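PDB 2HSI: putative peptidase M23, which is probably a zinc-dependent metalloendopeptidase of the M23 family, whose members typically cleave peptides of the bacterial cell wall. Local coordinates for residues D155-G160 with M260-S265; S181-A186 with D272-I277; I193-A198 with G244-V249; K212-D217 with S224-L229. All coordinates share one frame; numbering follows the deposited sequence. Where two conformers were deposited one is given.

Contact 1 (D155-G160 with M260-S265). With ZN (zinc ion), chain C.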
loop_
_atom_site.group_PDB
_atom_site.type_symbol
_atom_site.label_atom_id
_atom_site.label_comp_id
_atom_site.label_asym_id
_atom_site.label_seq_id
_atom_site.Cartn_x
_atom_site.Cartn_y
_atom_site.Cartn_z
ATOM N N ASP A 155 -7.476 1.333 9.187
ATOM C CA ASP A 155 -7.246 1.821 10.534
ATOM C C ASP A 155 -5.835 2.356 10.621
ATOM O O ASP A 155 -4.940 1.869 9.934
ATOM C CB ASP A 155 -7.385 0.702 11.562
ATOM C CG ASP A 155 -8.788 0.155 11.659
ATOM O OD1 ASP A 155 -9.752 0.843 11.260
ATOM O OD2 ASP A 155 -8.919 -0.978 12.157
ATOM N N LYS A 156 -5.643 3.360 11.471
ATOM C CA LYS A 156 -4.308 3.760 11.891
ATOM C C LYS A 156 -3.643 2.545 12.542
ATOM O O LYS A 156 -4.266 1.864 13.357
ATOM C CB LYS A 156 -4.374 4.917 12.886
ATOM C CG LYS A 156 -4.775 6.243 12.277
ATOM C CD LYS A 156 -5.050 7.279 13.351
ATOM C CE LYS A 156 -3.784 7.646 14.094
ATOM N NZ LYS A 156 -4.049 8.636 15.171
ATOM N N PRO A 157 -2.396 2.240 12.141
ATOM C CA PRO A 157 -1.672 1.108 12.714
ATOM C C PRO A 157 -1.178 1.327 14.145
ATOM O O PRO A 157 -0.884 0.354 14.841
ATOM C CB PRO A 157 -0.501 0.908 11.756
ATOM C CG PRO A 157 -0.338 2.192 11.062
ATOM C CD PRO A 157 -1.619 2.940 11.106
ATOM N N VAL A 158 -1.096 2.586 14.578
ATOM C CA VAL A 158 -0.795 2.914 15.977
ATOM C C VAL A 158 -1.713 4.026 16.482
ATOM O O VAL A 158 -2.114 4.902 15.705
ATOM C CB VAL A 158 0.685 3.346 16.180
ATOM C CG1 VAL A 158 1.630 2.151 16.095
ATOM C CG2 VAL A 158 1.086 4.389 15.177
ATOM N N ASP A 159 -2.049 3.984 17.771
ATOM C CA ASP A 159 -2.858 5.026 18.397
ATOM C C ASP A 159 -1.971 6.195 18.832
ATOM O O ASP A 159 -1.566 6.286 19.995
ATOM C CB ASP A 159 -3.654 4.463 19.585
ATOM C CG ASP A 159 -4.573 3.310 19.192
ATOM O OD1 ASP A 159 -5.184 3.360 18.101
ATOM O OD2 ASP A 159 -4.694 2.352 19.988
ATOM N N GLY A 160 -1.664 7.076 17.886
ATOM C CA GLY A 160 -0.808 8.226 18.138
ATOM C C GLY A 160 -0.890 9.227 17.003
ATOM O O GLY A 160 -1.398 8.901 15.926
ATOM N N MET A 260 8.389 5.046 13.754
ATOM C CA MET A 260 7.224 4.342 13.242
ATOM C C MET A 260 6.954 4.771 11.788
ATOM O O MET A 260 6.455 5.864 11.538
ATOM C CB MET A 260 6.032 4.642 14.156
ATOM C CG MET A 260 4.672 4.177 13.666
ATOM S SD MET A 260 4.611 2.445 13.236
ATOM C CE MET A 260 3.203 2.461 12.124
ATOM N N HIS A 261 7.327 3.917 10.838
ATOM C CA HIS A 261 7.146 4.207 9.413
ATOM C C HIS A 261 6.188 3.209 8.766
ATOM O O HIS A 261 6.370 1.994 8.883
ATOM C CB HIS A 261 8.494 4.223 8.672
ATOM C CG HIS A 261 8.390 4.600 7.222
ATOM N ND1 HIS A 261 8.613 5.880 6.764
ATOM C CD2 HIS A 261 8.095 3.861 6.126
ATOM C CE1 HIS A 261 8.453 5.915 5.452
ATOM N NE2 HIS A 261 8.134 4.701 5.042
ATOM N N TRP A 262 5.194 3.748 8.063
ATOM C CA TRP A 262 4.168 2.962 7.370
ATOM C C TRP A 262 4.111 3.331 5.886
ATOM O O TRP A 262 3.874 4.498 5.540
ATOM C CB TRP A 262 2.811 3.199 8.044
ATOM C CG TRP A 262 1.592 2.526 7.408
ATOM C CD1 TRP A 262 1.554 1.335 6.739
ATOM C CD2 TRP A 262 0.242 3.010 7.434
ATOM N NE1 TRP A 262 0.268 1.049 6.349
ATOM C CE2 TRP A 262 -0.556 2.063 6.760
ATOM C CE3 TRP A 262 -0.369 4.159 7.959
ATOM C CZ2 TRP A 262 -1.936 2.226 6.589
ATOM C CZ3 TRP A 262 -1.742 4.325 7.786
ATOM C CH2 TRP A 262 -2.510 3.359 7.104
ATOM N N ASN A 263 4.356 2.343 5.023
ATOM C CA ASN A 263 4.150 2.481 3.573
ATOM C C ASN A 263 2.859 1.819 3.159
ATOM O O ASN A 263 2.527 0.762 3.686
ATOM C CB ASN A 263 5.282 1.814 2.785
ATOM C CG ASN A 263 6.591 2.565 2.881
ATOM O OD1 ASN A 263 6.609 3.792 2.926
ATOM N ND2 ASN A 263 7.695 1.833 2.911
ATOM N N VAL A 264 2.145 2.434 2.213
ATOM C CA VAL A 264 1.011 1.790 1.542
ATOM C C VAL A 264 1.300 1.763 0.049
ATOM O O VAL A 264 1.657 2.784 -0.538
ATOM C CB VAL A 264 -0.341 2.500 1.806
ATOM C CG1 VAL A 264 -1.455 1.922 0.902
ATOM C CG2 VAL A 264 -0.748 2.364 3.263
ATOM N N SER A 265 1.160 0.586 -0.550
ATOM C CA SER A 265 1.395 0.413 -1.968
ATOM C C SER A 265 0.130 -0.099 -2.659
ATOM O O SER A 265 -0.649 -0.863 -2.082
ATOM C CB SER A 265 2.569 -0.537 -2.185
ATOM O OG SER A 265 2.983 -0.618 -3.546
HETATM ZN ZN ZN C . 9.110 7.595 7.890
#
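The indole of W262 has P157 on one face and the CG2 methyl of V264 on the opposite face. Both are offset toward the rim. CD of P157 sits 3.9 Å from the centroid of the W262 six-membered ring, 25° off its normal, which makes a CH-pi contact. The P157 side chain crosses the indole at about a right angle. The carbonyl O of D155 approaches W262 CH2 obliquely at 4.0 Å. The indole NE1 is hydrogen-bonded to S224 OG outside the contact. The H261 ring has N263 ND2 at its edge, in plane. H261 NE2 donates to N263 OD1 at 2.8 Å. That OD1 is tilted 22° from the ring plane, and the donor lies above the carbonyl plane of N263. H261 ND1 binds the zinc ion at 2.1 Å. H259 and H261 form the HxH motif of M23 peptidases, and in this protein both are zinc ligands, with H180 and D184. M260 is the middle residue of that motif. Its methyl CE lies 3.7 Å from P157 CG. V158 and M260 reach toward each other tip to tip. M260 CG is anti to the backbone N (chi1 171°), which sets it 3.9 Å from V158 CG2.

Contact 2 (S181-A186 with D272-I277). With ZN (zinc ion), chain C.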
loop_
_atom_site.group_PDB
_atom_site.type_symbol
_atom_site.label_atom_id
_atom_site.label_comp_id
_atom_site.label_asym_id
_atom_site.label_seq_id
_atom_site.Cartn_x
_atom_site.Cartn_y
_atom_site.Cartn_z
ATOM N N SER A 181 8.733 8.159 1.472
ATOM C CA SER A 181 7.814 7.292 0.725
ATOM C C SER A 181 6.645 6.724 1.541
ATOM O O SER A 181 5.881 5.889 1.034
ATOM C CB SER A 181 8.593 6.158 0.046
ATOM O OG SER A 181 9.312 5.393 0.999
ATOM N N GLY A 182 6.505 7.180 2.788
ATOM C CA GLY A 182 5.400 6.755 3.655
ATOM C C GLY A 182 4.959 7.792 4.670
ATOM O O GLY A 182 5.244 8.978 4.518
ATOM N N LEU A 183 4.266 7.332 5.708
ATOM C CA LEU A 183 3.730 8.192 6.761
ATOM C C LEU A 183 4.313 7.839 8.133
ATOM O O LEU A 183 4.344 6.670 8.521
ATOM C CB LEU A 183 2.196 8.097 6.784
ATOM C CG LEU A 183 1.375 8.779 7.885
ATOM C CD1 LEU A 183 1.529 10.302 7.853
ATOM C CD2 LEU A 183 -0.093 8.367 7.771
ATOM N N ASP A 184 4.774 8.856 8.860
ATOM C CA ASP A 184 5.300 8.656 10.214
ATOM C C ASP A 184 4.265 8.938 11.287
ATOM O O ASP A 184 3.340 9.728 11.080
ATOM C CB ASP A 184 6.525 9.533 10.468
ATOM C CG ASP A 184 7.794 8.939 9.928
ATOM O OD1 ASP A 184 7.738 7.861 9.291
ATOM O OD2 ASP A 184 8.859 9.556 10.127
ATOM N N PHE A 185 4.442 8.285 12.434
ATOM C CA PHE A 185 3.647 8.550 13.624
ATOM C C PHE A 185 4.581 8.815 14.798
ATOM O O PHE A 185 5.588 8.115 14.969
ATOM C CB PHE A 185 2.728 7.375 13.955
ATOM C CG PHE A 185 1.675 7.105 12.913
ATOM C CD1 PHE A 185 0.405 7.659 13.033
ATOM C CD2 PHE A 185 1.947 6.279 11.821
ATOM C CE1 PHE A 185 -0.579 7.413 12.073
ATOM C CE2 PHE A 185 0.972 6.026 10.855
ATOM C CZ PHE A 185 -0.294 6.597 10.982
ATOM N N ALA A 186 4.247 9.836 15.584
ATOM C CA ALA A 186 4.983 10.171 16.800
ATOM C C ALA A 186 4.524 9.277 17.951
ATOM O O ALA A 186 3.588 9.613 18.684
ATOM C CB ALA A 186 4.806 11.645 17.145
ATOM N N ASP A 272 0.148 7.874 -0.530
ATOM C CA ASP A 272 -0.032 8.541 0.752
ATOM C C ASP A 272 -0.988 7.767 1.657
ATOM O O ASP A 272 -2.198 7.716 1.393
ATOM C CB ASP A 272 -0.556 9.962 0.505
ATOM C CG ASP A 272 -0.622 10.810 1.766
ATOM O OD1 ASP A 272 -0.264 10.344 2.870
ATOM O OD2 ASP A 272 -1.036 11.980 1.639
ATOM N N PRO A 273 -0.456 7.178 2.744
ATOM C CA PRO A 273 -1.299 6.412 3.654
ATOM C C PRO A 273 -2.394 7.245 4.325
ATOM O O PRO A 273 -3.400 6.678 4.738
ATOM C CB PRO A 273 -0.296 5.894 4.694
ATOM C CG PRO A 273 1.002 5.876 3.957
ATOM C CD PRO A 273 0.947 7.158 3.191
ATOM N N ALA A 274 -2.206 8.569 4.396
ATOM C CA ALA A 274 -3.200 9.482 4.982
ATOM C C ALA A 274 -4.547 9.470 4.236
ATOM O O ALA A 274 -5.585 9.671 4.846
ATOM C CB ALA A 274 -2.653 10.906 5.085
ATOM N N ILE A 275 -4.512 9.212 2.927
ATOM C CA ILE A 275 -5.728 9.077 2.101
ATOM C C ILE A 275 -6.659 7.994 2.670
ATOM O O ILE A 275 -7.868 8.204 2.826
ATOM C CB ILE A 275 -5.350 8.769 0.620
ATOM C CG1 ILE A 275 -4.602 9.956 -0.002
ATOM C CG2 ILE A 275 -6.589 8.377 -0.238
ATOM C CD1 ILE A 275 -3.980 9.656 -1.341
ATOM N N PHE A 276 -6.063 6.862 3.040
ATOM C CA PHE A 276 -6.792 5.686 3.503
ATOM C C PHE A 276 -7.346 5.798 4.923
ATOM O O PHE A 276 -8.272 5.076 5.286
ATOM C CB PHE A 276 -5.893 4.450 3.380
ATOM C CG PHE A 276 -5.459 4.171 1.973
ATOM C CD1 PHE A 276 -6.224 3.350 1.151
ATOM C CD2 PHE A 276 -4.306 4.757 1.458
ATOM C CE1 PHE A 276 -5.843 3.103 -0.155
ATOM C CE2 PHE A 276 -3.927 4.522 0.153
ATOM C CZ PHE A 276 -4.694 3.689 -0.654
ATOM N N ILE A 277 -6.768 6.683 5.727
ATOM C CA ILE A 277 -7.250 6.885 7.098
ATOM C C ILE A 277 -8.157 8.122 7.204
ATOM O O ILE A 277 -8.696 8.418 8.269
ATOM C CB ILE A 277 -6.077 6.916 8.143
ATOM C CG1 ILE A 277 -5.131 8.098 7.893
ATOM C CG2 ILE A 277 -5.312 5.568 8.144
ATOM C CD1 ILE A 277 -4.000 8.232 8.916
HETATM ZN ZN ZN C . 9.110 7.595 7.890
#
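L183 lies over P273 and carries most of this contact. Its CB rests on the proline ring, 3.8 Å from P273 CG and almost as near to CB and CD of the same ring. The two side chains slide past each other in opposite directions. L183 CG is anti to the backbone N (chi1 173°), and the branch leads on to the first turn of the helix. At the tip, L183 CD2 meets several groups. It lies 4.0 Å from P273 CB and also 4.0 Å from the backbone N of A274. Further along the helix it touches I277 CD1 at 4.1 Å. The methyl CB of A274 is a looser neighbour of the same CD2. G182 adds its backbone, with its C atom against P273 CD. The helix 273-277 is short and weakly bonded, and its axis makes an angle of 68° with that of strand 183-185. D272 is its N-cap. D272 OD1 accepts from A274 N at 3.0 Å, and the donor comes from above the carboxylate plane. W262 also touches P273, so the strand next to L183 shares this packing. D184, next after L183 in the strand, binds the zinc ion through OD1 at 2.0 Å. H180 and D184 form the HxxxD motif of M23 peptidases. The contact itself is apolar between side chains. The one polar atom that L183 CD2 reaches, A274 N, already has its acceptor in the D272 cap, so carbon can pack against it without leaving it unsatisfied.

Contact 3 (I193-A198 with G244-V249)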
loop_
_atom_site.group_PDB
_atom_site.type_symbol
_atom_site.label_atom_id
_atom_site.label_comp_id
_atom_site.label_asym_id
_atom_site.label_seq_id
_atom_site.Cartn_x
_atom_site.Cartn_y
_atom_site.Cartn_z
ATOM N N ILE A 193 1.985 -2.302 16.950
ATOM C CA ILE A 193 1.590 -1.947 15.585
ATOM C C ILE A 193 0.529 -2.931 15.124
ATOM O O ILE A 193 0.759 -4.139 15.132
ATOM C CB ILE A 193 2.799 -1.958 14.602
ATOM C CG1 ILE A 193 3.853 -0.936 15.045
ATOM C CG2 ILE A 193 2.349 -1.637 13.167
ATOM C CD1 ILE A 193 5.185 -1.052 14.304
ATOM N N LYS A 194 -0.626 -2.402 14.733
ATOM C CA LYS A 194 -1.762 -3.232 14.342
ATOM C C LYS A 194 -2.014 -3.214 12.833
ATOM O O LYS A 194 -1.803 -2.194 12.184
ATOM C CB LYS A 194 -3.008 -2.843 15.137
ATOM C CG LYS A 194 -2.899 -3.156 16.638
ATOM C CD LYS A 194 -3.775 -2.240 17.478
ATOM C CE LYS A 194 -3.118 -0.878 17.683
ATOM N NZ LYS A 194 -3.986 0.061 18.444
ATOM N N ALA A 195 -2.426 -4.360 12.285
ATOM C CA ALA A 195 -2.769 -4.471 10.857
ATOM C C ALA A 195 -3.905 -3.509 10.507
ATOM O O ALA A 195 -4.975 -3.562 11.120
ATOM C CB ALA A 195 -3.154 -5.892 10.511
ATOM N N PRO A 196 -3.661 -2.595 9.549
ATOM C CA PRO A 196 -4.674 -1.617 9.102
ATOM C C PRO A 196 -5.887 -2.257 8.415
ATOM O O PRO A 196 -6.978 -1.668 8.421
ATOM C CB PRO A 196 -3.898 -0.747 8.094
ATOM C CG PRO A 196 -2.456 -0.952 8.417
ATOM C CD PRO A 196 -2.373 -2.394 8.856
ATOM N N ALA A 197 -5.667 -3.427 7.812
ATOM C CA ALA A 197 -6.700 -4.297 7.240
ATOM C C ALA A 197 -6.196 -5.716 7.390
ATOM O O ALA A 197 -5.015 -5.918 7.690
ATOM C CB ALA A 197 -6.910 -3.989 5.750
ATOM N N ALA A 198 -7.053 -6.706 7.131
ATOM C CA ALA A 198 -6.611 -8.110 7.154
ATOM C C ALA A 198 -5.615 -8.370 6.033
ATOM O O ALA A 198 -5.576 -7.643 5.043
ATOM C CB ALA A 198 -7.791 -9.066 7.043
ATOM N N GLY A 244 -4.890 -7.044 14.082
ATOM C CA GLY A 244 -3.931 -8.032 14.593
ATOM C C GLY A 244 -2.597 -7.368 14.860
ATOM O O GLY A 244 -2.158 -6.534 14.067
ATOM N N VAL A 245 -1.966 -7.712 15.986
ATOM C CA VAL A 245 -0.665 -7.123 16.354
ATOM C C VAL A 245 0.458 -7.697 15.487
ATOM O O VAL A 245 0.718 -8.902 15.492
ATOM C CB VAL A 245 -0.335 -7.301 17.870
ATOM C CG1 VAL A 245 1.033 -6.700 18.204
ATOM C CG2 VAL A 245 -1.422 -6.674 18.754
ATOM N N LEU A 246 1.115 -6.823 14.731
ATOM C CA LEU A 246 2.230 -7.229 13.866
ATOM C C LEU A 246 3.557 -7.261 14.617
ATOM O O LEU A 246 4.420 -8.096 14.339
ATOM C CB LEU A 246 2.336 -6.275 12.665
ATOM C CG LEU A 246 1.076 -6.216 11.793
ATOM C CD1 LEU A 246 1.242 -5.170 10.697
ATOM C CD2 LEU A 246 0.747 -7.591 11.200
ATOM N N GLY A 247 3.703 -6.342 15.565
ATOM C CA GLY A 247 4.944 -6.166 16.299
ATOM C C GLY A 247 4.946 -4.852 17.042
ATOM O O GLY A 247 3.885 -4.289 17.311
ATOM N N LYS A 248 6.140 -4.365 17.373
ATOM C CA LYS A 248 6.311 -3.206 18.240
ATOM C C LYS A 248 7.215 -2.155 17.579
ATOM O O LYS A 248 8.190 -2.510 16.906
ATOM C CB LYS A 248 6.912 -3.648 19.594
ATOM C CG LYS A 248 5.927 -4.014 20.737
ATOM C CD LYS A 248 4.878 -5.059 20.382
ATOM C CE LYS A 248 4.371 -5.833 21.591
ATOM N NZ LYS A 248 5.248 -7.005 21.889
ATOM N N VAL A 249 6.890 -0.877 17.777
ATOM C CA VAL A 249 7.696 0.260 17.277
ATOM C C VAL A 249 9.148 0.214 17.795
ATOM O O VAL A 249 9.394 -0.173 18.937
ATOM C CB VAL A 249 7.019 1.635 17.621
ATOM C CG1 VAL A 249 7.911 2.836 17.267
ATOM C CG2 VAL A 249 5.694 1.775 16.895
#
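I193 and V249 cross at about a right angle, with I193 CG1 3.8 Å from V249 CG2. The I193 CD1 methyl touches the same V249 branch. I193 CG1 stands beside its own backbone N (chi1 -61°), and from there it meets V249. L246 packs its CB and CG against I193 O, and its CD1 reaches the backbone of A195. L246 CD2 comes within 4.3 Å of A195 CB. K194 and V245 form an antiparallel non-hydrogen-bonded pair, and their side chains lie on the face away from I193. They touch loosely, K194 CG to V245 CG2. The amine of K194 leads away to a salt bridge with D159. Three backbone bonds tie the segments together. A195 N donates to G244 O at 2.8 Å. L246 N donates to I193 O at 2.7 Å, nearly along the C=O axis. I193 N donates to G247 O at 2.8 Å. Two residues, L246 and G247, therefore stand opposite the single residue I193. L246 has near-helical angles (phi -85°, psi -34°) and G247 is extended, which fits a classic beta bulge. K194 CA and V245 CA add CA-H...O contacts to G244 O and I193 O. The buried side of the pair is closed by strand 222-229, where F226 and L229 touch I193, and by M260. The contact is an antiparallel pairing with a classic beta bulge, between the outer strand 192-194 and the middle strand 245-248 of a small three-stranded sheet, packed against the larger sheet of the M23 domain.

Contact 4 (K212-D217 with S224-L229)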
loop_
_atom_site.group_PDB
_atom_site.type_symbol
_atom_site.label_atom_id
_atom_site.label_comp_id
_atom_site.label_asym_id
_atom_site.label_seq_id
_atom_site.Cartn_x
_atom_site.Cartn_y
_atom_site.Cartn_z
ATOM N N LYS A 212 14.065 -3.962 11.088
ATOM C CA LYS A 212 13.051 -5.018 11.126
ATOM C C LYS A 212 11.825 -4.559 10.345
ATOM O O LYS A 212 11.207 -3.544 10.664
ATOM C CB LYS A 212 12.681 -5.438 12.553
ATOM C CG LYS A 212 13.857 -5.991 13.368
ATOM C CD LYS A 212 13.374 -6.669 14.635
ATOM C CE LYS A 212 14.501 -6.764 15.655
ATOM N NZ LYS A 212 15.739 -7.380 15.107
ATOM N N THR A 213 11.521 -5.309 9.294
ATOM C CA THR A 213 10.560 -4.876 8.289
ATOM C C THR A 213 9.559 -5.979 8.093
ATOM O O THR A 213 9.944 -7.140 8.045
ATOM C CB THR A 213 11.271 -4.556 6.947
ATOM O OG1 THR A 213 12.265 -3.553 7.168
ATOM C CG2 THR A 213 10.281 -4.049 5.875
ATOM N N VAL A 214 8.279 -5.612 8.010
ATOM C CA VAL A 214 7.212 -6.564 7.740
ATOM C C VAL A 214 6.272 -6.043 6.637
ATOM O O VAL A 214 5.885 -4.885 6.654
ATOM C CB VAL A 214 6.439 -6.967 9.049
ATOM C CG1 VAL A 214 5.853 -5.746 9.790
ATOM C CG2 VAL A 214 5.366 -8.019 8.756
ATOM N N PHE A 215 5.964 -6.900 5.667
ATOM C CA PHE A 215 5.011 -6.587 4.599
ATOM C C PHE A 215 3.743 -7.420 4.787
ATOM O O PHE A 215 3.821 -8.642 4.932
ATOM C CB PHE A 215 5.571 -6.966 3.227
ATOM C CG PHE A 215 6.636 -6.040 2.689
ATOM C CD1 PHE A 215 6.424 -5.364 1.499
ATOM C CD2 PHE A 215 7.873 -5.916 3.307
ATOM C CE1 PHE A 215 7.412 -4.555 0.953
ATOM C CE2 PHE A 215 8.855 -5.092 2.773
ATOM C CZ PHE A 215 8.621 -4.412 1.601
ATOM N N VAL A 216 2.589 -6.752 4.745
ATOM C CA VAL A 216 1.272 -7.394 4.824
ATOM C C VAL A 216 0.476 -7.183 3.525
ATOM O O VAL A 216 0.174 -6.041 3.126
ATOM C CB VAL A 216 0.444 -6.871 6.024
ATOM C CG1 VAL A 216 -0.919 -7.549 6.077
ATOM C CG2 VAL A 216 1.185 -7.093 7.337
ATOM N N ASP A 217 0.154 -8.291 2.871
ATOM C CA ASP A 217 -0.585 -8.262 1.613
ATOM C C ASP A 217 -2.097 -8.266 1.890
ATOM O O ASP A 217 -2.657 -9.284 2.264
ATOM C CB ASP A 217 -0.139 -9.443 0.737
ATOM C CG ASP A 217 -0.927 -9.572 -0.560
ATOM O OD1 ASP A 217 -1.492 -8.572 -1.028
ATOM O OD2 ASP A 217 -0.967 -10.693 -1.125
ATOM N N SER A 224 0.558 -3.123 2.866
ATOM C CA SER A 224 1.183 -2.295 3.906
ATOM C C SER A 224 2.586 -2.803 4.223
ATOM O O SER A 224 2.824 -4.011 4.293
ATOM C CB SER A 224 0.360 -2.272 5.195
ATOM O OG SER A 224 -0.822 -1.503 5.039
ATOM N N MET A 225 3.508 -1.870 4.412
ATOM C CA MET A 225 4.853 -2.198 4.866
ATOM C C MET A 225 5.131 -1.394 6.129
ATOM O O MET A 225 4.722 -0.228 6.235
ATOM C CB MET A 225 5.884 -1.907 3.767
ATOM C CG MET A 225 7.360 -2.158 4.148
ATOM S SD MET A 225 8.103 -0.796 5.088
ATOM C CE MET A 225 9.677 -0.632 4.238
ATOM N N PHE A 226 5.809 -2.026 7.089
ATOM C CA PHE A 226 6.246 -1.363 8.325
ATOM C C PHE A 226 7.697 -1.682 8.570
ATOM O O PHE A 226 8.089 -2.838 8.493
ATOM C CB PHE A 226 5.421 -1.831 9.524
ATOM C CG PHE A 226 3.960 -1.608 9.362
ATOM C CD1 PHE A 226 3.394 -0.396 9.721
ATOM C CD2 PHE A 226 3.151 -2.595 8.818
ATOM C CE1 PHE A 226 2.050 -0.176 9.554
ATOM C CE2 PHE A 226 1.794 -2.370 8.641
ATOM C CZ PHE A 226 1.247 -1.166 9.015
ATOM N N CYS A 227 8.492 -0.666 8.887
ATOM C CA CYS A 227 9.916 -0.875 9.107
ATOM C C CYS A 227 10.423 -0.200 10.386
ATOM O O CYS A 227 9.669 0.507 11.063
ATOM C CB CYS A 227 10.719 -0.456 7.881
ATOM S SG CYS A 227 10.531 1.273 7.437
ATOM N N HIS A 228 11.696 -0.459 10.702
ATOM C CA HIS A 228 12.368 -0.037 11.949
ATOM C C HIS A 228 11.764 -0.633 13.224
ATOM O O HIS A 228 11.912 -0.058 14.286
ATOM C CB HIS A 228 12.457 1.497 12.086
ATOM C CG HIS A 228 12.976 2.193 10.866
ATOM N ND1 HIS A 228 14.271 2.049 10.423
ATOM C CD2 HIS A 228 12.373 3.039 9.998
ATOM C CE1 HIS A 228 14.447 2.780 9.335
ATOM N NE2 HIS A 228 13.310 3.391 9.056
ATOM N N LEU A 229 11.107 -1.785 13.132
ATOM C CA LEU A 229 10.439 -2.384 14.306
ATOM C C LEU A 229 11.457 -2.869 15.340
ATOM O O LEU A 229 12.561 -3.252 14.978
ATOM C CB LEU A 229 9.537 -3.556 13.898
ATOM C CG LEU A 229 8.121 -3.223 13.404
ATOM C CD1 LEU A 229 8.150 -2.467 12.101
ATOM C CD2 LEU A 229 7.290 -4.481 13.237
#
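L229 N still donates to K212 O, at 3.0 Å, although the chain turns a corner at H228, which has a positive phi of 63°. The donor lies in the carbonyl plane of K212, on a lone pair. The aliphatic part of K212 runs past L229 O, with K212 CB 3.3 Å away. Its NZ continues to a salt bridge with D206. H228 ND1 is held by T252 O, and its ring meets that of the zinc ligand H259. Further along the strands, M225 lays its CG over the face of the F215 ring, a CH-pi contact at 3.7 Å from the ring centroid. The CG is 17° off the ring normal. M225 SD lies further out and oblique, 5.3 Å from the same centroid, a Met-aromatic contact. M225 CG is anti to the backbone N (chi1 177°), which sets it against the ring. Beyond the sulfur, M225 CE reaches T213 CG2 at 3.8 Å. Helix 127-141 packs on the sheet face that carries F215 and M225. On the face of the sheet with V214 and F226, V214 CG1 touches F226 CB at 3.9 Å and L229 CD2 equally closely. The V214 and L229 side chains cross at about a right angle. Backbone bonds pair V214 with F226 in both directions, and V216 with S224 likewise. Strands 213-219 and 222-229 form an antiparallel beta hairpin within the main sheet of the M23 domain.

Contact 1 lies centrally. Its centre is about 6 Å from that of contact 2, 9 Å from contact 3 and 10 Å from contact 4. Contacts 2 and 4 are about 14 Å apart between centres and do not touch. Strand 260-266 pairs with 183-185 on one side and with 222-229 on the other, so contacts 1, 2 and 4 each have a strand in one antiparallel sheet. Contact 3 belongs to a separate three-stranded sheet that packs against contacts 1 and 4. Along the chain, contact 4 is nested within contact 3, and contact 3 within both 1 and 2, whose segments alternate. Contacts 1 and 2 both hold zinc ligands, so sheet pairing brings distant sequence to one metal site.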